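Local coordinates for protein NADP-dependent glyceraldehyde-3-phosphate dehydrogenase (Bacillus halodurans, PDB 3PRL) that probably catalyses the NADP-dependent, non-phosphorylating oxidation of glyceraldehyde 3-phosphate, as a member of the aldehyde dehydrogenase family, at residues 73-76 / 77-80; 117-120 / 121-125; 421-424 / 425-429. All coordinates share one frame; numbering follows the deposited sequence.

Contact 1: 73-76 / 77-80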
loop_
_atom_site.group_PDB
_atom_site.type_symbol
_atom_site.label_atom_id
_atom_site.label_comp_id
_atom_site.label_asym_id
_atom_site.label_seq_id
_atom_site.Cartn_x
_atom_site.Cartn_y
_atom_site.Cartn_z
ATOM N N ARG D 73 -16.617 9.435 -13.790
ATOM C CA ARG D 73 -17.007 8.030 -13.838
ATOM C C ARG D 73 -17.677 7.590 -12.531
ATOM O O ARG D 73 -18.644 6.822 -12.569
ATOM C CB ARG D 73 -15.831 7.143 -14.228
ATOM C CG ARG D 73 -15.334 7.408 -15.656
ATOM C CD ARG D 73 -14.449 6.283 -16.188
ATOM N NE ARG D 73 -13.184 6.190 -15.462
ATOM C CZ ARG D 73 -11.985 6.462 -15.967
ATOM N NH1 ARG D 73 -11.846 6.833 -17.232
ATOM N NH2 ARG D 73 -10.917 6.351 -15.195
ATOM N N VAL D 74 -17.208 8.102 -11.384
ATOM C CA VAL D 74 -17.841 7.756 -10.093
ATOM C C VAL D 74 -19.210 8.413 -9.853
ATOM O O VAL D 74 -20.054 7.835 -9.162
ATOM C CB VAL D 74 -16.931 8.016 -8.846
ATOM C CG1 VAL D 74 -15.498 7.624 -9.132
ATOM C CG2 VAL D 74 -17.029 9.458 -8.392
ATOM N N ASP D 75 -19.420 9.614 -10.395
ATOM C CA ASP D 75 -20.680 10.324 -10.197
ATOM C C ASP D 75 -21.820 9.540 -10.850
ATOM O O ASP D 75 -22.927 9.516 -10.329
ATOM C CB ASP D 75 -20.633 11.747 -10.759
ATOM C CG ASP D 75 -19.627 12.650 -10.032
ATOM O OD1 ASP D 75 -19.595 12.660 -8.774
ATOM O OD2 ASP D 75 -18.877 13.366 -10.739
ATOM N N LEU D 76 -21.532 8.912 -11.995
ATOM C CA LEU D 76 -22.502 8.047 -12.683
ATOM C C LEU D 76 -22.883 6.851 -11.819
ATOM O O LEU D 76 -24.040 6.426 -11.809
ATOM C CB LEU D 76 -21.983 7.581 -14.052
ATOM C CG LEU D 76 -22.889 6.617 -14.863
ATOM C CD1 LEU D 76 -24.274 7.223 -15.171
ATOM C CD2 LEU D 76 -22.216 6.110 -16.147
ATOM N N LEU D 77 -21.914 6.315 -11.096
ATOM C CA LEU D 77 -22.169 5.179 -10.227
ATOM C C LEU D 77 -23.068 5.590 -9.075
ATOM O O LEU D 77 -24.084 4.953 -8.859
ATOM C CB LEU D 77 -20.863 4.526 -9.740
ATOM C CG LEU D 77 -20.332 3.361 -10.583
ATOM C CD1 LEU D 77 -20.020 3.753 -12.028
ATOM C CD2 LEU D 77 -19.098 2.715 -9.920
ATOM N N TYR D 78 -22.684 6.662 -8.371
ATOM C CA TYR D 78 -23.480 7.255 -7.302
ATOM C C TYR D 78 -24.927 7.427 -7.768
ATOM O O TYR D 78 -25.854 6.996 -7.095
ATOM C CB TYR D 78 -22.926 8.632 -6.883
ATOM C CG TYR D 78 -21.561 8.645 -6.206
ATOM C CD1 TYR D 78 -21.056 7.516 -5.578
ATOM C CD2 TYR D 78 -20.801 9.813 -6.159
ATOM C CE1 TYR D 78 -19.820 7.531 -4.949
ATOM C CE2 TYR D 78 -19.560 9.842 -5.530
ATOM C CZ TYR D 78 -19.075 8.693 -4.928
ATOM O OH TYR D 78 -17.846 8.704 -4.300
ATOM N N ALA D 79 -25.101 8.056 -8.937
ATOM C CA ALA D 79 -26.439 8.330 -9.511
ATOM C C ALA D 79 -27.237 7.060 -9.767
ATOM O O ALA D 79 -28.434 6.997 -9.488
ATOM C CB ALA D 79 -26.326 9.140 -10.803
ATOM N N TRP D 80 -26.553 6.044 -10.285
ATOM C CA TRP D 80 -27.171 4.754 -10.553
ATOM C C TRP D 80 -27.617 4.123 -9.240
ATOM O O TRP D 80 -28.727 3.629 -9.142
ATOM C CB TRP D 80 -26.165 3.867 -11.287
ATOM C CG TRP D 80 -26.596 2.475 -11.614
ATOM C CD1 TRP D 80 -27.871 2.015 -11.809
ATOM C CD2 TRP D 80 -25.730 1.360 -11.836
ATOM N NE1 TRP D 80 -27.845 0.682 -12.124
ATOM C CE2 TRP D 80 -26.544 0.254 -12.149
ATOM C CE3 TRP D 80 -24.339 1.195 -11.812
ATOM C CZ2 TRP D 80 -26.015 -1.010 -12.422
ATOM C CZ3 TRP D 80 -23.816 -0.053 -12.073
ATOM C CH2 TRP D 80 -24.649 -1.139 -12.383
#
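V74 and Y78 sit one turn apart on helix 70-86, and the i to i+4 bonding of an alpha helix runs through them. Y78 N donates to V74 O at 3.0 Å, N-H...O angle 175°. The next two residues repeat it: A79 N to D75 O at 3.0 Å, and W80 N to L76 O, also 3.0 Å. R73 O is the exception. It is buried with no polar partner in the model, and the methyl CD1 of L77 packs on it at 3.4 Å. Side-chain donors find acceptors on other elements: R73 NE on V178 O, R73 NH1 on K66 O, and W80 NE1 on M198 O. The Y78 hydroxyl bonds to D122 OD1 on helix 103-124, in one of the two conformers modelled for Y78. Y78 CG is turned anti to its own carbonyl carbon and beside its backbone N (chi1 -67°), which brings the ring back along the helix beside V74. The two side chains point the same way, with V74 CG2 3.8 Å from Y78 CE2. V74 O, besides accepting from the amide, lies over one face of that ring, offset toward the rim, 3.4 Å from Y78 CG.

Contact 2: 117-120 / 121-125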
loop_
_atom_site.group_PDB
_atom_site.type_symbol
_atom_site.label_atom_id
_atom_site.label_comp_id
_atom_site.label_asym_id
_atom_site.label_seq_id
_atom_site.Cartn_x
_atom_site.Cartn_y
_atom_site.Cartn_z
ATOM N N ILE D 117 -22.258 -0.666 -5.315
ATOM C CA ILE D 117 -21.950 0.293 -6.362
ATOM C C ILE D 117 -21.308 1.571 -5.782
ATOM O O ILE D 117 -20.369 2.109 -6.370
ATOM C CB ILE D 117 -23.207 0.614 -7.209
ATOM C CG1 ILE D 117 -23.637 -0.626 -8.014
ATOM C CG2 ILE D 117 -22.999 1.834 -8.125
ATOM C CD1 ILE D 117 -25.044 -0.567 -8.494
ATOM N N ARG D 118 -21.799 2.045 -4.632
ATOM C CA ARG D 118 -21.225 3.261 -4.034
ATOM C C ARG D 118 -19.810 3.018 -3.522
ATOM O O ARG D 118 -18.917 3.818 -3.759
ATOM C CB ARG D 118 -22.128 3.820 -2.937
ATOM C CG ARG D 118 -23.447 4.333 -3.472
ATOM C CD ARG D 118 -24.027 5.366 -2.562
ATOM N NE ARG D 118 -25.471 5.226 -2.471
ATOM C CZ ARG D 118 -26.086 4.464 -1.576
ATOM N NH1 ARG D 118 -25.378 3.767 -0.683
ATOM N NH2 ARG D 118 -27.413 4.404 -1.570
ATOM N N HIS D 119 -19.617 1.891 -2.848
ATOM C CA HIS D 119 -18.332 1.518 -2.256
ATOM C C HIS D 119 -17.259 1.224 -3.295
ATOM O O HIS D 119 -16.078 1.476 -3.050
ATOM C CB HIS D 119 -18.517 0.319 -1.341
ATOM C CG HIS D 119 -17.427 0.166 -0.332
ATOM N ND1 HIS D 119 -17.513 0.687 0.940
ATOM C CD2 HIS D 119 -16.218 -0.434 -0.415
ATOM C CE1 HIS D 119 -16.407 0.405 1.602
ATOM N NE2 HIS D 119 -15.604 -0.270 0.800
ATOM N N THR D 120 -17.692 0.668 -4.432
ATOM C CA THR D 120 -16.890 0.437 -5.632
ATOM C C THR D 120 -16.452 1.765 -6.247
ATOM O O THR D 120 -15.285 1.924 -6.632
ATOM C CB THR D 120 -17.712 -0.379 -6.716
ATOM O OG1 THR D 120 -17.954 -1.715 -6.261
ATOM C CG2 THR D 120 -16.984 -0.467 -8.028
ATOM N N ALA D 121 -17.412 2.676 -6.418
ATOM C CA ALA D 121 -17.105 4.048 -6.873
ATOM C C ALA D 121 -16.006 4.718 -6.031
ATOM O O ALA D 121 -15.008 5.188 -6.595
ATOM C CB ALA D 121 -18.344 4.901 -6.895
ATOM N N ASP D 122 -16.182 4.750 -4.704
ATOM C CA ASP D 122 -15.194 5.385 -3.792
ATOM C C ASP D 122 -13.838 4.650 -3.862
ATOM O O ASP D 122 -12.776 5.263 -3.754
ATOM C CB ASP D 122 -15.643 5.398 -2.315
ATOM C CG ASP D 122 -17.114 5.759 -2.107
ATOM O OD1 ASP D 122 -17.590 6.751 -2.678
ATOM O OD2 ASP D 122 -17.786 5.052 -1.302
ATOM N N GLU D 123 -13.885 3.326 -4.008
ATOM C CA GLU D 123 -12.649 2.544 -4.092
ATOM C C GLU D 123 -11.842 2.874 -5.350
ATOM O O GLU D 123 -10.604 2.848 -5.331
ATOM C CB GLU D 123 -12.931 1.051 -3.995
ATOM C CG GLU D 123 -11.698 0.191 -3.706
ATOM C CD GLU D 123 -11.131 0.383 -2.302
ATOM O OE1 GLU D 123 -9.910 0.553 -2.176
ATOM O OE2 GLU D 123 -11.897 0.359 -1.320
ATOM N N ALA D 124 -12.545 3.211 -6.430
ATOM C CA ALA D 124 -11.878 3.585 -7.673
ATOM C C ALA D 124 -11.126 4.911 -7.533
ATOM O O ALA D 124 -9.996 5.050 -8.019
ATOM C CB ALA D 124 -12.855 3.635 -8.817
ATOM N N LEU D 125 -11.755 5.866 -6.860
ATOM C CA LEU D 125 -11.128 7.146 -6.518
ATOM C C LEU D 125 -9.798 6.980 -5.782
ATOM O O LEU D 125 -8.990 7.908 -5.728
ATOM C CB LEU D 125 -12.045 7.958 -5.612
ATOM C CG LEU D 125 -13.228 8.740 -6.185
ATOM C CD1 LEU D 125 -13.806 9.579 -5.066
ATOM C CD2 LEU D 125 -12.833 9.605 -7.404
#
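D122 folds its carboxylate back onto the carbonyl of R118, one turn earlier in helix 103-124. Its CB lies 3.9 Å from R118 O. From there chi1 of -42°, with CG beside the backbone N, swings the carboxylate toward that oxygen, and D122 CG comes within 3.1 Å of R118 O. OD2 is 3.0 Å from R118 O, two acceptors side by side with no hydrogen bond between them. That oxygen and the nearby D122 carboxylate of the second subunit would probably raise the pKa, while R126 of that subunit, in a weak, long ion pair with OD2, works the other way. OD1 is held by Y78 OH. Replacing D122 with an alanine removes the carboxylate and would probably leave the Y78 hydroxyl without this partner. R118 O is not short of a donor, since D122 N reaches it at 3.0 Å. One residue on, E123 N bonds to H119 O at 3.0 Å. R126 of the second subunit also donates to H119 O and pairs with E123 OE2 in an intersubunit salt bridge. Within the chain, A121 packs on Y78 of helix 70-86, T120 and A124 lean on helix 167-178, and E123 packs against helix 466-472.

Contact 3: 421-424 / 425-429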
loop_
_atom_site.group_PDB
_atom_site.type_symbol
_atom_site.label_atom_id
_atom_site.label_comp_id
_atom_site.label_asym_id
_atom_site.label_seq_id
_atom_site.Cartn_x
_atom_site.Cartn_y
_atom_site.Cartn_z
ATOM N N LYS D 421 -14.465 -23.814 20.269
ATOM C CA LYS D 421 -14.097 -22.739 21.184
ATOM C C LYS D 421 -12.587 -22.539 21.138
ATOM O O LYS D 421 -12.078 -21.520 21.600
ATOM C CB LYS D 421 -14.541 -23.036 22.620
ATOM C CG LYS D 421 -15.996 -23.471 22.766
ATOM C CD LYS D 421 -16.988 -22.335 22.632
ATOM C CE LYS D 421 -18.233 -22.645 23.456
ATOM N NZ LYS D 421 -18.979 -21.414 23.811
ATOM N N ASP D 422 -11.886 -23.521 20.575
ATOM C CA ASP D 422 -10.432 -23.493 20.473
ATOM C C ASP D 422 -9.987 -22.747 19.209
ATOM O O ASP D 422 -9.696 -23.373 18.180
ATOM C CB ASP D 422 -9.878 -24.920 20.481
ATOM C CG ASP D 422 -8.377 -24.965 20.691
ATOM O OD1 ASP D 422 -7.683 -23.973 20.367
ATOM O OD2 ASP D 422 -7.892 -26.002 21.180
ATOM N N THR D 423 -9.936 -21.416 19.306
ATOM C CA THR D 423 -9.644 -20.538 18.165
ATOM C C THR D 423 -8.320 -20.817 17.447
ATOM O O THR D 423 -8.306 -20.926 16.223
ATOM C CB THR D 423 -9.696 -19.048 18.563
ATOM O OG1 THR D 423 -11.043 -18.684 18.888
ATOM C CG2 THR D 423 -9.195 -18.152 17.416
ATOM N N ASP D 424 -7.212 -20.923 18.188
ATOM C CA ASP D 424 -5.922 -21.221 17.558
ATOM C C ASP D 424 -6.011 -22.478 16.691
ATOM O O ASP D 424 -5.584 -22.463 15.542
ATOM C CB ASP D 424 -4.785 -21.335 18.583
ATOM C CG ASP D 424 -4.520 -20.021 19.323
ATOM O OD1 ASP D 424 -4.810 -18.939 18.761
ATOM O OD2 ASP D 424 -4.027 -20.073 20.478
ATOM N N ARG D 425 -6.608 -23.543 17.235
ATOM C CA ARG D 425 -6.769 -24.817 16.529
ATOM C C ARG D 425 -7.581 -24.667 15.243
ATOM O O ARG D 425 -7.153 -25.109 14.178
ATOM C CB ARG D 425 -7.404 -25.847 17.453
ATOM C CG ARG D 425 -7.076 -27.287 17.113
ATOM C CD ARG D 425 -7.561 -28.216 18.220
ATOM N NE ARG D 425 -9.014 -28.163 18.391
ATOM C CZ ARG D 425 -9.679 -28.771 19.372
ATOM N NH1 ARG D 425 -9.025 -29.470 20.293
ATOM N NH2 ARG D 425 -11.002 -28.666 19.443
ATOM N N ALA D 426 -8.747 -24.031 15.344
ATOM C CA ALA D 426 -9.517 -23.650 14.160
ATOM C C ALA D 426 -8.654 -22.944 13.093
ATOM O O ALA D 426 -8.779 -23.228 11.903
ATOM C CB ALA D 426 -10.716 -22.772 14.559
ATOM N N ILE D 427 -7.778 -22.037 13.523
ATOM C CA ILE D 427 -6.889 -21.311 12.601
ATOM C C ILE D 427 -5.889 -22.279 11.954
ATOM O O ILE D 427 -5.633 -22.221 10.742
ATOM C CB ILE D 427 -6.193 -20.108 13.299
ATOM C CG1 ILE D 427 -7.202 -18.967 13.508
ATOM C CG2 ILE D 427 -4.962 -19.635 12.519
ATOM C CD1 ILE D 427 -6.749 -17.888 14.464
ATOM N N ASN D 428 -5.354 -23.183 12.767
ATOM C CA ASN D 428 -4.487 -24.239 12.271
ATOM C C ASN D 428 -5.188 -25.121 11.251
ATOM O O ASN D 428 -4.651 -25.348 10.169
ATOM C CB ASN D 428 -3.916 -25.077 13.414
ATOM C CG ASN D 428 -2.403 -25.010 13.477
ATOM O OD1 ASN D 428 -1.712 -25.763 12.782
ATOM N ND2 ASN D 428 -1.875 -24.102 14.301
ATOM N N ILE D 429 -6.401 -25.563 11.598
ATOM C CA ILE D 429 -7.206 -26.476 10.778
ATOM C C ILE D 429 -7.561 -25.841 9.451
ATOM O O ILE D 429 -7.325 -26.431 8.396
ATOM C CB ILE D 429 -8.499 -26.905 11.517
ATOM C CG1 ILE D 429 -8.174 -27.993 12.549
ATOM C CG2 ILE D 429 -9.589 -27.358 10.526
ATOM C CD1 ILE D 429 -9.027 -27.932 13.791
#
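R425 meets D422 twice, with its backbone and with its side chain. R425 N gives a weak bond to D422 OD1 at 3.3 Å, a capping bond to the residue at the N-cap of helix 423-431. Further out, the arginine chain bends at chi3 (62°) and turns its guanidinium back alongside the aspartate, the two side chains crossing at about a right angle. D422 OD2 stands over one face of that group, 3.7 Å from R425 NE: a long salt bridge through charge alone, as no N-H points at the oxygen. R425 NH2 has a firmer partner in D271. A426 follows, its N bonded to D422 O at 3.1 Å, while its methyl packs on I418. This is the first turn of the helix in a beta-alpha-beta unit, between strands 415-419 and 437-440, which run parallel in the same sheet. I427 N then bonds to T423 O at 3.0 Å. Its CD1 lies 3.8 Å from T423 CG2, the two side chains meeting at a slant, and T423 OG1 itself pairs with D424 of the fourth subunit. N428 N bonds to D424 O at 2.9 Å. I429 N bonds to R425 O at 2.7 Å, and its side chain lies against I418 and I404.

From the N terminus the three contacts come in series; none nests in or crosses another. The two segments of each are continuous, so what each closes is a turn of helix and not a long loop. Contact 1 falls on helix 70-86 and contact 2 near the end of helix 103-124, their centres about 9 Å apart. The two helices touch directly: L77 O packs on I117 CG2, and V74 CG1 on A121 O. Contact 3 starts helix 423-431, far along the chain and apart from this pair, its nearest atoms about 24 Å from contact 2. Contacts 2 and 3 both also face other subunits.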